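Molybdenum cofactor carrier protein (Chlamydomonas reinhardtii, PDB 2IZ6) probably binds the molybdenum cofactor and carries or stores it for molybdoenzymes, using a SLOG-family Rossmann-like fold. Local coordinates at residues A[35-40]-A[163-168]. Sequence-based numbering, arbitrary orientation.
Sequences NELGKQ and GAIAAV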
ATOM      1  N   ASN A  35      24.417   9.649 -12.850  1.00 21.34           N
ATOM      2  CA  ASN A  35      24.184  10.098 -14.231  1.00 21.00           C
ATOM      3  C   ASN A  35      24.809   9.107 -15.248  1.00 22.16           C
ATOM      4  O   ASN A  35      24.184   8.770 -16.254  1.00 22.19           O
ATOM      5  CB  ASN A  35      24.719  11.554 -14.388  1.00 21.55           C
ATOM      6  CG  ASN A  35      24.412  12.125 -15.745  1.00 23.49           C
ATOM      7  OD1 ASN A  35      25.227  12.060 -16.632  1.00 28.25           O
ATOM      8  ND2 ASN A  35      23.152  12.538 -15.966  1.00 25.28           N
ATOM      9  N   GLU A  36      26.056   8.702 -15.002  1.00 22.65           N
ATOM     10  CA  GLU A  36      26.762   7.763 -15.873  1.00 22.74           C
ATOM     11  C   GLU A  36      26.096   6.452 -15.900  1.00 22.15           C
ATOM     12  O   GLU A  36      25.996   5.845 -16.952  1.00 23.31           O
ATOM     13  CB  GLU A  36      28.196   7.584 -15.422  1.00 24.75           C
ATOM     14  CG  GLU A  36      29.039   6.764 -16.412  1.00 28.09           C
ATOM     15  CD  GLU A  36      29.220   7.380 -17.853  1.00 37.59           C
ATOM     16  OE1 GLU A  36      29.131   8.619 -18.056  1.00 36.38           O
ATOM     17  OE2 GLU A  36      29.441   6.583 -18.820  1.00 36.58           O
ATOM     18  N   LEU A  37      25.655   6.023 -14.716  1.00 21.76           N
ATOM     19  CA  LEU A  37      24.945   4.764 -14.649  1.00 21.32           C
ATOM     20  C   LEU A  37      23.702   4.825 -15.527  1.00 22.23           C
ATOM     21  O   LEU A  37      23.434   3.838 -16.255  1.00 20.65           O
ATOM     22  CB  LEU A  37      24.585   4.488 -13.197  1.00 22.73           C
ATOM     23  CG  LEU A  37      23.865   3.169 -12.970  1.00 22.81           C
ATOM     24  CD1 LEU A  37      24.787   2.002 -13.085  1.00 24.80           C
ATOM     25  CD2 LEU A  37      23.117   3.192 -11.620  1.00 23.46           C
ATOM     26  N   GLY A  38      22.877   5.853 -15.392  1.00 22.37           N
ATOM     27  CA  GLY A  38      21.685   6.091 -16.229  1.00 21.79           C
ATOM     28  C   GLY A  38      21.982   6.009 -17.716  1.00 21.81           C
ATOM     29  O   GLY A  38      21.310   5.297 -18.506  1.00 22.35           O
ATOM     30  N   LYS A  39      23.068   6.631 -18.114  1.00 22.55           N
ATOM     31  CA  LYS A  39      23.575   6.597 -19.540  1.00 22.88           C
ATOM     32  C   LYS A  39      23.794   5.195 -19.974  1.00 23.16           C
ATOM     33  O   LYS A  39      23.312   4.823 -21.010  1.00 23.35           O
ATOM     34  CB  LYS A  39      24.850   7.486 -19.676  1.00 25.60           C
ATOM     35  CG  LYS A  39      24.621   8.892 -19.603  1.00 31.62           C
ATOM     36  CD  LYS A  39      25.899   9.581 -20.141  1.00 30.70           C
ATOM     37  CE  LYS A  39      26.287  10.803 -19.377  1.00 37.64           C
ATOM     38  NZ  LYS A  39      27.753  11.139 -19.726  1.00 37.74           N
ATOM     39  N   GLN A  40      24.449   4.390 -19.151  1.00 21.26           N
ATOM     40  CA  GLN A  40      24.876   3.063 -19.548  1.00 22.14           C
ATOM     41  C   GLN A  40      23.719   2.175 -19.568  1.00 22.32           C
ATOM     42  O   GLN A  40      23.620   1.288 -20.419  1.00 23.02           O
ATOM     43  CB  GLN A  40      26.021   2.608 -18.643  1.00 22.76           C
ATOM     44  CG  GLN A  40      27.255   3.467 -18.834  1.00 23.78           C
ATOM     45  CD  GLN A  40      27.806   3.514 -20.266  1.00 27.89           C
ATOM     46  OE1 GLN A  40      27.672   2.536 -21.052  1.00 28.06           O
ATOM     47  NE2 GLN A  40      28.501   4.616 -20.591  1.00 26.79           N
ATOM     48  N   GLY A 163      31.735  -1.555 -13.248  1.00 25.36           N
ATOM     49  CA  GLY A 163      31.540  -2.776 -12.507  1.00 25.29           C
ATOM     50  C   GLY A 163      30.087  -3.069 -12.251  1.00 24.22           C
ATOM     51  O   GLY A 163      29.649  -4.243 -12.349  1.00 24.74           O
ATOM     52  N   ALA A 164      29.345  -2.040 -11.923  1.00 25.23           N
ATOM     53  CA  ALA A 164      27.894  -2.150 -11.731  1.00 24.82           C
ATOM     54  C   ALA A 164      27.179  -2.632 -12.969  1.00 24.17           C
ATOM     55  O   ALA A 164      26.364  -3.551 -12.934  1.00 23.44           O
ATOM     56  CB  ALA A 164      27.322  -0.781 -11.196  1.00 24.61           C
ATOM     57  N   ILE A 165      27.501  -2.039 -14.130  1.00 23.85           N
ATOM     58  CA  ILE A 165      26.925  -2.417 -15.392  1.00 23.54           C
ATOM     59  C   ILE A 165      27.280  -3.864 -15.757  1.00 22.71           C
ATOM     60  O   ILE A 165      26.471  -4.632 -16.203  1.00 24.28           O
ATOM     61  CB  ILE A 165      27.314  -1.395 -16.497  1.00 23.67           C
ATOM     62  CG1 ILE A 165      26.686  -0.023 -16.208  1.00 24.72           C
ATOM     63  CG2 ILE A 165      26.988  -1.935 -17.920  1.00 23.55           C
ATOM     64  CD1 ILE A 165      25.129   0.013 -16.383  1.00 26.98           C
ATOM     65  N   ALA A 166      28.542  -4.235 -15.551  1.00 25.63           N
ATOM     66  CA  ALA A 166      28.957  -5.604 -15.798  1.00 25.67           C
ATOM     67  C   ALA A 166      28.208  -6.562 -14.938  1.00 26.21           C
ATOM     68  O   ALA A 166      27.834  -7.633 -15.425  1.00 26.78           O
ATOM     69  CB  ALA A 166      30.484  -5.731 -15.559  1.00 27.37           C
ATOM     70  N   ALA A 167      27.969  -6.221 -13.663  1.00 25.54           N
ATOM     71  CA  ALA A 167      27.185  -7.098 -12.746  1.00 25.16           C
ATOM     72  C   ALA A 167      25.748  -7.273 -13.253  1.00 23.44           C
ATOM     73  O   ALA A 167      25.230  -8.394 -13.340  1.00 23.61           O
ATOM     74  CB  ALA A 167      27.212  -6.570 -11.338  1.00 26.38           C
ATOM     75  N   VAL A 168      25.127  -6.160 -13.628  1.00 23.49           N
ATOM     76  CA  VAL A 168      23.796  -6.189 -14.163  1.00 23.83           C
ATOM     77  C   VAL A 168      23.758  -7.081 -15.440  1.00 24.91           C
ATOM     78  O   VAL A 168      22.891  -7.887 -15.614  1.00 25.49           O
ATOM     79  CB  VAL A 168      23.252  -4.794 -14.462  1.00 23.95           C
ATOM     80  CG1 VAL A 168      21.850  -4.870 -15.136  1.00 25.82           C
ATOM     81  CG2 VAL A 168      23.144  -3.941 -13.169  1.00 23.54           C
TER
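Ile165 reaches from helix 161-173 to helix 28-43 and meets Gln40 and Leu37 there. From its CB, CG1 leaves anti to the carbonyl carbon (chi1 -66°) and lies 3.6 Å from Gln40 CB. One bond further, CD1 settles between two partners, 3.6 Å from Gln40 CB and 3.9 Å from Leu37 CD1. The Leu37 chain crosses that of Ile165 at a slant, and its CD1 also rests on the methyl of Ala164, 4.2 Å from CB. Only the aliphatic root of Gln40 takes part: the chain bends at chi2 (-58°) and turns the amide back along its own helix, where NE2 donates to Glu36 OE2 over 2.8 Å. Lys39 NZ forms a salt bridge with Glu36 OE1, and the hydrogen bond within it is weak. Replacing Ile165 with an alanine would probably open a gap between the helices, leaving Gln40 CB without its apolar neighbour and Leu37 CD1 with Ala164 alone across this contact. Segments 35-40 and 163-168 run in broadly the same direction, their axes 10.5 Å apart at closest approach and 36° from parallel, on one face of the parallel sheet of this Rossmann-like fold. Leu37 packs down on strands 15-19 and 110-114, and Ile165 on His44 and Trp46, just beyond helix 28-43.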